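PDB 5VN4: adenine phosphoribosyltransferase, putative, which probably transfers the phosphoribosyl group of 5-phospho-alpha-D-ribose 1-diphosphate to adenine, giving AMP and diphosphate in purine salvage, and acts as a homodimer. Local coordinates for residues 29-34 against 60-65; 33-38 against 54-59; 68-73 against 179-184; 83-88 against 148-153. All blocks are in the same frame, centred on the assembly; numbering follows the deposited sequence.

Contact 1 of 4, residues 29-34 against 60-65; sequences KKFEKV and PEVMRG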
# COMPACT_ATOMS: atom_id res chain seq x y z
N LYS A 29 13.93 -2.54 19.83
CA LYS A 29 13.33 -3.40 20.84
C LYS A 29 11.83 -3.55 20.62
O LYS A 29 11.26 -4.62 20.85
CB LYS A 29 13.63 -2.85 22.24
CG LYS A 29 15.11 -2.74 22.56
CD LYS A 29 15.78 -4.10 22.72
CE LYS A 29 17.24 -3.93 23.16
NZ LYS A 29 17.97 -5.21 23.37
N LYS A 30 11.15 -2.48 20.17
CA LYS A 30 9.73 -2.59 19.85
C LYS A 30 9.50 -3.54 18.68
O LYS A 30 8.58 -4.37 18.72
CB LYS A 30 9.14 -1.21 19.55
CG LYS A 30 9.06 -0.30 20.77
CD LYS A 30 8.43 1.04 20.44
CE LYS A 30 8.25 1.87 21.69
NZ LYS A 30 9.55 2.13 22.36
N PHE A 31 10.31 -3.44 17.62
CA PHE A 31 10.21 -4.38 16.50
C PHE A 31 10.42 -5.81 16.98
O PHE A 31 9.75 -6.73 16.50
CB PHE A 31 11.28 -4.07 15.45
CG PHE A 31 10.85 -3.09 14.38
CD1 PHE A 31 10.08 -3.51 13.30
CD2 PHE A 31 11.26 -1.77 14.41
CE1 PHE A 31 9.71 -2.62 12.28
CE2 PHE A 31 10.90 -0.88 13.40
CZ PHE A 31 10.13 -1.31 12.34
N GLU A 32 11.35 -6.02 17.91
CA GLU A 32 11.66 -7.38 18.35
C GLU A 32 10.47 -8.05 19.01
O GLU A 32 10.37 -9.28 19.00
CB GLU A 32 12.85 -7.37 19.30
CG GLU A 32 14.18 -7.15 18.59
CD GLU A 32 15.35 -6.94 19.53
OE1 GLU A 32 15.13 -6.94 20.77
OE2 GLU A 32 16.49 -6.78 19.04
N LYS A 33 9.55 -7.27 19.57
CA LYS A 33 8.38 -7.85 20.22
C LYS A 33 7.21 -8.09 19.28
O LYS A 33 6.27 -8.79 19.65
CB LYS A 33 7.95 -6.98 21.40
CG LYS A 33 9.04 -6.90 22.47
CD LYS A 33 8.67 -6.02 23.64
CE LYS A 33 9.84 -5.96 24.62
NZ LYS A 33 11.09 -5.49 23.95
N VAL A 34 7.26 -7.56 18.05
CA VAL A 34 6.11 -7.66 17.16
C VAL A 34 6.42 -8.36 15.85
O VAL A 34 5.54 -9.04 15.31
CB VAL A 34 5.42 -6.30 16.93
CG1 VAL A 34 4.82 -5.78 18.22
CG2 VAL A 34 6.38 -5.32 16.34
N PRO A 60 0.14 0.01 15.86
CA PRO A 60 0.26 1.45 15.56
C PRO A 60 1.46 2.11 16.21
O PRO A 60 1.99 3.07 15.65
CB PRO A 60 -1.09 2.03 16.03
CG PRO A 60 -1.64 1.02 16.99
CD PRO A 60 -1.18 -0.32 16.45
N GLU A 61 1.91 1.63 17.37
CA GLU A 61 3.10 2.22 17.99
C GLU A 61 4.33 2.05 17.09
O GLU A 61 5.10 3.00 16.90
CB GLU A 61 3.34 1.62 19.38
CG GLU A 61 4.54 2.21 20.10
CD GLU A 61 4.72 1.67 21.50
OE1 GLU A 61 4.93 2.48 22.43
OE2 GLU A 61 4.65 0.43 21.69
N VAL A 62 4.55 0.85 16.55
CA VAL A 62 5.68 0.66 15.64
C VAL A 62 5.49 1.44 14.35
O VAL A 62 6.44 2.03 13.82
CB VAL A 62 5.96 -0.84 15.40
CG1 VAL A 62 6.93 -1.03 14.23
CG2 VAL A 62 6.53 -1.50 16.66
N MET A 63 4.26 1.46 13.81
CA MET A 63 4.02 2.25 12.60
C MET A 63 4.33 3.72 12.83
O MET A 63 4.96 4.37 11.98
CB MET A 63 2.58 2.07 12.12
CG MET A 63 2.29 0.71 11.52
SD MET A 63 3.14 0.43 9.94
CE MET A 63 2.05 1.29 8.80
N ARG A 64 3.92 4.26 13.98
CA ARG A 64 4.26 5.64 14.32
C ARG A 64 5.77 5.82 14.46
O ARG A 64 6.31 6.85 14.07
CB ARG A 64 3.54 6.04 15.60
CG ARG A 64 3.66 7.51 15.97
CD ARG A 64 2.76 7.84 17.15
NE ARG A 64 1.42 7.30 16.94
CZ ARG A 64 0.90 6.29 17.63
NH1 ARG A 64 1.59 5.72 18.61
NH2 ARG A 64 -0.32 5.86 17.35
N GLY A 65 6.47 4.82 15.03
CA GLY A 65 7.91 4.93 15.14
C GLY A 65 8.59 4.94 13.78
O GLY A 65 9.55 5.69 13.57

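Contact 2 of 4, residues 33-38 against 54-59; sequences KVYKWY and GNITEN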
# COMPACT_ATOMS: atom_id res chain seq x y z
N LYS A 33 9.55 -7.27 19.57
CA LYS A 33 8.38 -7.85 20.22
C LYS A 33 7.21 -8.09 19.28
O LYS A 33 6.27 -8.79 19.65
CB LYS A 33 7.95 -6.98 21.40
CG LYS A 33 9.04 -6.90 22.47
CD LYS A 33 8.67 -6.02 23.64
CE LYS A 33 9.84 -5.96 24.62
NZ LYS A 33 11.09 -5.49 23.95
N VAL A 34 7.26 -7.56 18.05
CA VAL A 34 6.11 -7.66 17.16
C VAL A 34 6.42 -8.36 15.85
O VAL A 34 5.54 -9.04 15.31
CB VAL A 34 5.42 -6.30 16.93
CG1 VAL A 34 4.82 -5.78 18.22
CG2 VAL A 34 6.38 -5.32 16.34
N TYR A 35 7.65 -8.25 15.33
CA TYR A 35 7.96 -8.90 14.06
C TYR A 35 7.97 -10.41 14.27
O TYR A 35 8.64 -10.91 15.18
CB TYR A 35 9.29 -8.40 13.51
CG TYR A 35 9.28 -7.86 12.07
CD1 TYR A 35 8.40 -8.34 11.10
CD2 TYR A 35 10.16 -6.86 11.69
CE1 TYR A 35 8.42 -7.84 9.80
CE2 TYR A 35 10.18 -6.35 10.41
CZ TYR A 35 9.30 -6.84 9.46
OH TYR A 35 9.35 -6.30 8.19
N LYS A 36 7.18 -11.12 13.49
CA LYS A 36 7.17 -12.58 13.50
C LYS A 36 7.59 -13.10 12.13
O LYS A 36 7.33 -12.48 11.09
CB LYS A 36 5.78 -13.13 13.82
CG LYS A 36 5.15 -12.60 15.08
CD LYS A 36 6.00 -12.92 16.31
CE LYS A 36 5.40 -12.30 17.56
NZ LYS A 36 6.29 -12.48 18.73
N TRP A 37 8.22 -14.26 12.14
CA TRP A 37 8.54 -14.95 10.90
C TRP A 37 7.77 -16.26 10.81
O TRP A 37 7.40 -16.86 11.83
CB TRP A 37 10.04 -15.20 10.74
CG TRP A 37 10.64 -16.09 11.80
CD1 TRP A 37 11.20 -15.69 12.98
CD2 TRP A 37 10.75 -17.52 11.76
NE1 TRP A 37 11.64 -16.79 13.68
CE2 TRP A 37 11.38 -17.92 12.95
CE3 TRP A 37 10.37 -18.50 10.83
CZ2 TRP A 37 11.65 -19.26 13.25
CZ3 TRP A 37 10.65 -19.83 11.13
CH2 TRP A 37 11.27 -20.20 12.32
N TYR A 38 7.54 -16.70 9.58
CA TYR A 38 6.79 -17.91 9.32
C TYR A 38 7.63 -18.85 8.48
O TYR A 38 8.34 -18.41 7.56
CB TYR A 38 5.47 -17.56 8.62
CG TYR A 38 4.58 -16.68 9.48
CD1 TYR A 38 4.80 -15.31 9.58
CD2 TYR A 38 3.53 -17.23 10.22
CE1 TYR A 38 4.01 -14.52 10.38
CE2 TYR A 38 2.72 -16.44 11.02
CZ TYR A 38 2.97 -15.08 11.09
OH TYR A 38 2.19 -14.27 11.89
N GLY A 54 2.10 -7.67 7.92
CA GLY A 54 0.86 -7.36 8.62
C GLY A 54 1.00 -7.26 10.12
O GLY A 54 0.27 -6.51 10.77
N ASN A 55 1.96 -7.99 10.72
CA ASN A 55 2.16 -7.83 12.15
C ASN A 55 2.76 -6.48 12.50
O ASN A 55 2.62 -6.01 13.63
CB ASN A 55 3.00 -8.98 12.71
CG ASN A 55 2.25 -10.30 12.68
OD1 ASN A 55 1.10 -10.38 13.13
ND2 ASN A 55 2.88 -11.34 12.12
N ILE A 56 3.41 -5.82 11.53
CA ILE A 56 3.89 -4.46 11.73
C ILE A 56 2.75 -3.46 11.59
O ILE A 56 2.56 -2.59 12.44
CB ILE A 56 5.03 -4.14 10.75
CG1 ILE A 56 6.19 -5.14 10.92
CG2 ILE A 56 5.48 -2.68 10.91
CD1 ILE A 56 6.74 -5.19 12.33
N THR A 57 1.97 -3.57 10.50
CA THR A 57 0.90 -2.60 10.30
C THR A 57 -0.17 -2.71 11.38
O THR A 57 -0.86 -1.72 11.66
CB THR A 57 0.28 -2.72 8.90
OG1 THR A 57 -0.35 -3.99 8.73
CG2 THR A 57 1.35 -2.54 7.84
N GLU A 58 -0.32 -3.88 11.99
CA GLU A 58 -1.26 -4.06 13.08
C GLU A 58 -0.78 -3.46 14.40
O GLU A 58 -1.56 -3.46 15.37
CB GLU A 58 -1.59 -5.53 13.26
CG GLU A 58 -2.48 -6.05 12.17
CD GLU A 58 -2.71 -7.54 12.24
OE1 GLU A 58 -2.66 -8.11 13.35
OE2 GLU A 58 -2.96 -8.13 11.17
N ASN A 59 0.44 -2.93 14.46
CA ASN A 59 0.94 -2.32 15.69
C ASN A 59 1.11 -0.82 15.46
O ASN A 59 2.13 -0.39 14.91
CB ASN A 59 2.27 -2.95 16.11
CG ASN A 59 2.69 -2.53 17.50
OD1 ASN A 59 3.34 -1.50 17.67
ND2 ASN A 59 2.28 -3.31 18.50
O HOH W 1 5.47 -10.59 11.18

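Contact 3 of 4, residues 68-73 against 179-184; sequences DFFVDR and EVAGIL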
# COMPACT_ATOMS: atom_id res chain seq x y z
N ASP A 68 7.78 8.39 12.26
CA ASP A 68 8.52 9.46 12.92
C ASP A 68 10.00 9.40 12.56
O ASP A 68 10.63 10.44 12.35
CB ASP A 68 8.34 9.36 14.44
CG ASP A 68 6.95 9.75 14.90
OD1 ASP A 68 6.17 10.31 14.11
OD2 ASP A 68 6.64 9.48 16.09
N PHE A 69 10.56 8.20 12.49
CA PHE A 69 11.98 8.07 12.15
C PHE A 69 12.27 8.69 10.79
O PHE A 69 13.18 9.53 10.66
CB PHE A 69 12.42 6.60 12.16
CG PHE A 69 13.86 6.44 11.80
CD1 PHE A 69 14.84 6.52 12.79
CD2 PHE A 69 14.26 6.27 10.49
CE1 PHE A 69 16.18 6.41 12.47
CE2 PHE A 69 15.60 6.17 10.16
CZ PHE A 69 16.57 6.23 11.16
N PHE A 70 11.52 8.30 9.77
CA PHE A 70 11.84 8.77 8.42
C PHE A 70 11.43 10.22 8.18
O PHE A 70 12.14 10.94 7.47
CB PHE A 70 11.26 7.81 7.37
CG PHE A 70 12.02 6.53 7.26
CD1 PHE A 70 13.30 6.52 6.70
CD2 PHE A 70 11.48 5.33 7.70
CE1 PHE A 70 14.02 5.36 6.58
CE2 PHE A 70 12.20 4.16 7.59
CZ PHE A 70 13.47 4.17 7.02
N VAL A 71 10.32 10.67 8.76
CA VAL A 71 9.96 12.08 8.65
C VAL A 71 11.05 12.95 9.27
O VAL A 71 11.53 13.91 8.65
CB VAL A 71 8.58 12.35 9.27
CG1 VAL A 71 8.34 13.85 9.37
CG2 VAL A 71 7.50 11.68 8.43
N ASP A 72 11.49 12.60 10.49
CA ASP A 72 12.54 13.38 11.14
C ASP A 72 13.83 13.34 10.34
O ASP A 72 14.53 14.36 10.22
CB ASP A 72 12.78 12.89 12.57
CG ASP A 72 14.06 13.45 13.17
OD1 ASP A 72 15.14 12.84 12.99
OD2 ASP A 72 13.99 14.52 13.81
N ARG A 73 14.18 12.17 9.80
CA ARG A 73 15.43 12.02 9.06
C ARG A 73 15.44 12.92 7.84
O ARG A 73 16.43 13.63 7.59
CB ARG A 73 15.59 10.55 8.65
CG ARG A 73 16.85 10.26 7.87
CD ARG A 73 17.04 8.76 7.77
NE ARG A 73 18.23 8.43 6.99
CZ ARG A 73 19.46 8.42 7.48
NH1 ARG A 73 19.67 8.69 8.77
NH2 ARG A 73 20.48 8.12 6.69
N GLU A 179 18.42 8.14 -1.05
CA GLU A 179 18.51 7.07 -0.07
C GLU A 179 17.53 5.99 -0.48
O GLU A 179 16.53 6.25 -1.15
CB GLU A 179 18.14 7.61 1.32
CG GLU A 179 18.31 6.65 2.46
CD GLU A 179 18.42 7.37 3.78
OE1 GLU A 179 19.48 7.98 4.03
OE2 GLU A 179 17.45 7.32 4.56
N VAL A 180 17.85 4.77 -0.05
CA VAL A 180 16.98 3.61 -0.13
C VAL A 180 16.56 3.28 1.30
O VAL A 180 17.41 3.19 2.19
CB VAL A 180 17.76 2.44 -0.76
CG1 VAL A 180 17.14 1.10 -0.42
CG2 VAL A 180 17.88 2.65 -2.27
N ALA A 181 15.25 3.12 1.52
CA ALA A 181 14.69 2.97 2.86
C ALA A 181 13.86 1.69 2.96
O ALA A 181 13.13 1.33 2.03
CB ALA A 181 13.78 4.15 3.22
N GLY A 182 13.95 1.03 4.12
CA GLY A 182 13.09 -0.11 4.40
C GLY A 182 12.98 -0.33 5.90
O GLY A 182 13.61 0.37 6.70
N ILE A 183 12.18 -1.32 6.28
CA ILE A 183 12.08 -1.68 7.69
C ILE A 183 12.86 -2.94 8.06
O ILE A 183 13.16 -3.13 9.25
CB ILE A 183 10.63 -1.72 8.23
CG1 ILE A 183 9.78 -2.76 7.49
CG2 ILE A 183 10.03 -0.32 8.16
CD1 ILE A 183 8.41 -2.98 8.14
N LEU A 184 13.21 -3.79 7.09
CA LEU A 184 13.93 -5.04 7.37
C LEU A 184 14.95 -5.27 6.27
O LEU A 184 14.58 -5.40 5.10
CB LEU A 184 12.95 -6.21 7.45
CG LEU A 184 13.59 -7.59 7.63
CD1 LEU A 184 14.37 -7.68 8.93
CD2 LEU A 184 12.53 -8.65 7.58

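Contact 4 of 4, residues 83-88 against 148-153; sequences HILGFD and SRVVLI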
# COMPACT_ATOMS: atom_id res chain seq x y z
N HIS A 83 10.46 13.71 -3.64
CA HIS A 83 9.53 12.63 -3.92
C HIS A 83 9.93 11.40 -3.13
O HIS A 83 11.11 11.14 -2.92
CB HIS A 83 9.57 12.20 -5.40
CG HIS A 83 9.22 13.28 -6.37
ND1 HIS A 83 10.08 14.31 -6.67
CD2 HIS A 83 8.12 13.46 -7.13
CE1 HIS A 83 9.51 15.10 -7.56
NE2 HIS A 83 8.32 14.60 -7.86
N ILE A 84 8.92 10.64 -2.70
CA ILE A 84 9.12 9.28 -2.21
C ILE A 84 8.48 8.33 -3.21
O ILE A 84 7.32 8.51 -3.59
CB ILE A 84 8.52 9.09 -0.80
CG1 ILE A 84 9.25 9.98 0.20
CG2 ILE A 84 8.55 7.60 -0.39
CD1 ILE A 84 8.66 9.96 1.56
N LEU A 85 9.26 7.34 -3.66
CA LEU A 85 8.82 6.32 -4.61
C LEU A 85 8.74 5.01 -3.84
O LEU A 85 9.75 4.59 -3.26
CB LEU A 85 9.83 6.18 -5.74
CG LEU A 85 9.75 7.16 -6.92
CD1 LEU A 85 9.79 8.61 -6.46
CD2 LEU A 85 10.90 6.87 -7.88
N GLY A 86 7.58 4.37 -3.83
CA GLY A 86 7.38 3.14 -3.08
C GLY A 86 6.88 2.00 -3.94
O GLY A 86 6.11 2.21 -4.89
N PHE A 87 7.29 0.78 -3.59
CA PHE A 87 7.00 -0.40 -4.39
C PHE A 87 5.66 -1.05 -4.02
O PHE A 87 5.37 -1.29 -2.85
CB PHE A 87 8.09 -1.45 -4.22
CG PHE A 87 9.41 -1.06 -4.79
CD1 PHE A 87 9.71 -1.33 -6.12
CD2 PHE A 87 10.36 -0.44 -4.00
CE1 PHE A 87 10.95 -0.99 -6.64
CE2 PHE A 87 11.59 -0.09 -4.52
CZ PHE A 87 11.89 -0.37 -5.83
N ASP A 88 4.88 -1.35 -5.05
CA ASP A 88 3.74 -2.25 -4.96
C ASP A 88 4.25 -3.60 -4.45
O ASP A 88 5.24 -4.11 -4.97
CB ASP A 88 3.27 -2.40 -6.41
CG ASP A 88 1.84 -2.84 -6.54
OD1 ASP A 88 1.17 -3.15 -5.53
OD2 ASP A 88 1.39 -2.86 -7.72
N SER A 148 14.66 16.05 -9.60
CA SER A 148 14.07 15.48 -8.40
C SER A 148 15.14 14.85 -7.51
O SER A 148 16.19 14.41 -7.98
CB SER A 148 13.03 14.42 -8.79
OG SER A 148 12.04 14.98 -9.64
N ARG A 149 14.85 14.84 -6.21
CA ARG A 149 15.68 14.16 -5.22
C ARG A 149 14.78 13.14 -4.54
O ARG A 149 13.88 13.50 -3.78
CB ARG A 149 16.25 15.17 -4.22
CG ARG A 149 17.37 16.04 -4.81
CD ARG A 149 17.82 17.14 -3.86
NE ARG A 149 17.99 16.65 -2.50
CZ ARG A 149 19.10 16.08 -2.03
NH1 ARG A 149 20.15 15.91 -2.82
NH2 ARG A 149 19.15 15.66 -0.77
N VAL A 150 15.01 11.86 -4.83
CA VAL A 150 14.04 10.84 -4.48
C VAL A 150 14.57 9.85 -3.44
O VAL A 150 15.77 9.59 -3.33
CB VAL A 150 13.49 10.11 -5.73
CG1 VAL A 150 13.03 11.11 -6.77
CG2 VAL A 150 14.53 9.19 -6.30
N VAL A 151 13.63 9.28 -2.69
CA VAL A 151 13.88 8.15 -1.80
C VAL A 151 13.05 6.98 -2.32
O VAL A 151 11.87 7.15 -2.63
CB VAL A 151 13.47 8.49 -0.35
CG1 VAL A 151 13.44 7.24 0.53
CG2 VAL A 151 14.40 9.54 0.22
N LEU A 152 13.68 5.81 -2.43
CA LEU A 152 12.97 4.56 -2.72
C LEU A 152 12.65 3.88 -1.40
O LEU A 152 13.52 3.77 -0.53
CB LEU A 152 13.87 3.63 -3.54
CG LEU A 152 14.06 4.01 -5.00
CD1 LEU A 152 15.23 3.22 -5.59
CD2 LEU A 152 12.79 3.78 -5.79
N ILE A 153 11.40 3.41 -1.23
CA ILE A 153 10.99 2.76 0.01
C ILE A 153 10.28 1.44 -0.27
O ILE A 153 9.47 1.32 -1.20
CB ILE A 153 10.15 3.69 0.92
CG1 ILE A 153 9.96 3.08 2.31
CG2 ILE A 153 8.81 4.05 0.28
CD1 ILE A 153 9.49 4.08 3.36

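Contact 1 of 4, residues 29-34 against 60-65
V62 turns CG1 anti to its backbone N (chi1 168°), out over the ring of F31, while its second methyl, CG2, lies beside the N and meets the aliphatic start of K30. F31 answers with chi1 near -90°, which swings its CG to where the ring can receive the methyl. This is packing of two helices that cross at 141°, nearer antiparallel than parallel: the segments of helix 26-34 and helix 60-75 have axes 10.1 Å apart. CG1 of V62 stands 3.8 Å from the F31 ring centroid, a CH-pi contact over the face, displaced toward the CE1–CZ rim. A branched valine suits the place because one methyl serves the ring and the other reaches elsewhere: V62 CG2 is 3.9 Å from K30 CB and, in the V34 conformer described here, 3.8 Å from V34 CG2. F31 also packs on I56, L211 and V212, so the apolar seam continues into the protein. At the outer margin K30 and E61, both long, cross at about a right angle. Their opposite charges are near without pairing directly, since K30 NZ stays 4.6 Å from E61 OE1; the nearer approach is K30 CE to E61 OE1, 3.5 Å.

Contact 2 of 4, residues 33-38 against 54-59
N55 reaches from helix 54-57 to the chain of 33-38, and its side chain meets a different partner at each step. CB lies 3.6 Å from the carbonyl O of V34. With CG set anti to its own carbonyl carbon (chi1 -69°), the amide extends past K36, whose CB is 3.8 Å from ND2. At the tip ND2 gives a hydrogen bond to Y38 OH, 3.0 Å long with a 159° angle at the hydrogen; the two groups meet tip to tip, nearly coplanar. ND2 also gives a bond to a water at 2.9 Å, which accepts from K36 N as well. An asparagine fits because its NH2 offers two hydrogens to two acceptors. Alongside, I56 supplies the apolar half: its CD1 sits 3.7 Å from the centroid of the Y35 ring, over the centre of one face. V34 CG2 meets I56 CD1 too, and V34 CG1 lies 3.6 Å from ND2 of N59, whose OD1 caps helix 60-75 at V62 N. The Y35 side chain is about 7 Å from the bound adenine, so this packing lies beside the adenine pocket, consistent with the junction between the N-terminal hood and the catalytic core of a type I phosphoribosyltransferase.

Contact 3 of 4, residues 68-73 against 179-184
F70 and A181 make the tight part of this contact: F70 CE1 lies 3.6 Å from A181 CB, and CZ follows at 3.8 Å. Only a methyl stands between ring and strand here, and alanine's shortness lets the large phenyl come down close to the backbone. The carbonyl O of G182 meets the ring's edge, 3.8 Å from F70 CZ. One ring face is covered from within the helix by F69, whose CD2 lies over its centre, and I98 of helix 95-102 packs on F70 as well. Such packing, a helix laid nearly antiparallel to a strand at 164° with axes 11.0 Å apart, belongs to the alpha/beta core of the type I phosphoribosyltransferase fold, where helices flank a largely parallel sheet. Toward R73 the helix and strand are bridged by long side chains instead. R73, extended from CG to NE, grips the E179 carboxylate side-on, the two planes 31° apart: NE meets the syn lone pair of OE2 at 2.8 Å, and NH2 meets OE1 at 2.8 Å, 29° out of the carboxylate plane. Arginine suits this place, having the length to span the distance and two N-H groups to match two oxygens. OE2 of the buried E179 has a further hydrogen bond with Y74 OH; these three bonds would be expected to stabilise its negative charge. D68 and D72, on the exposed side of the helix, make no contact with the strand.

Contact 4 of 4, residues 83-88 against 148-153
I84 and I153 touch methyl to methyl, CG2 to CG2 at 3.6 Å, on one face of two paired strands, while L85, V150 and L152 share the other. L85 CB lies 3.8 Å from L152 CD2, and its CD1 reaches 4.1 Å to V150 CB. I153 holds CG1 anti to the backbone N (chi1 -170°), so CG2 falls between N and the carbonyl carbon and meets I84 CG2, packed closely beside G86, whose lack of a side chain leaves room for the methyl. At the start of the strands H83 CE1 touches S148 OG at 3.3 Å. Parallel-strand hydrogen bonds set the register: V151 N to H83 O at 3.1 Å, L85 N to V151 O at 2.8 Å, I153 N to L85 O at 2.9 Å, then F87 N to I153 O; H83 N to R149 O is weak. Both strands belong to the central parallel sheet of the type I phosphoribosyltransferase alpha/beta fold. Beta-branched residues suit the extended backbone, and apolar ones the helix-covered faces mid-strand: I98, A99 and L102 cover I84, while V170 and M163 back L85 and L152. Further out, S148 OG accepts from D145 N, and beyond F87 the chain leads to D88, which touches bound pyrophosphate.

Contacts 1 and 2 lie side by side, centres about 8 Å apart; they start from the same stretch, sharing K33 and V34, and F31 and V62 of contact 1 pack against I56 of contact 2. Both close before contact 3 opens. Contact 3 lies further along helix 60-75, its centre about 14 Å from that of contact 1, and its I183 touches both F31 and Y35. Contact 4 is nested within the chain loop closed by contact 3, and the two join in the sheet where strands 149-153 and 176-182 are neighbours. Contacts 2 and 4, about 24 Å apart between centres, lie on opposite sides of the chain's centre. Helix 60-75, used by contacts 1 and 3, runs from the packing near the adenine pocket and the dimer partner to the central sheet.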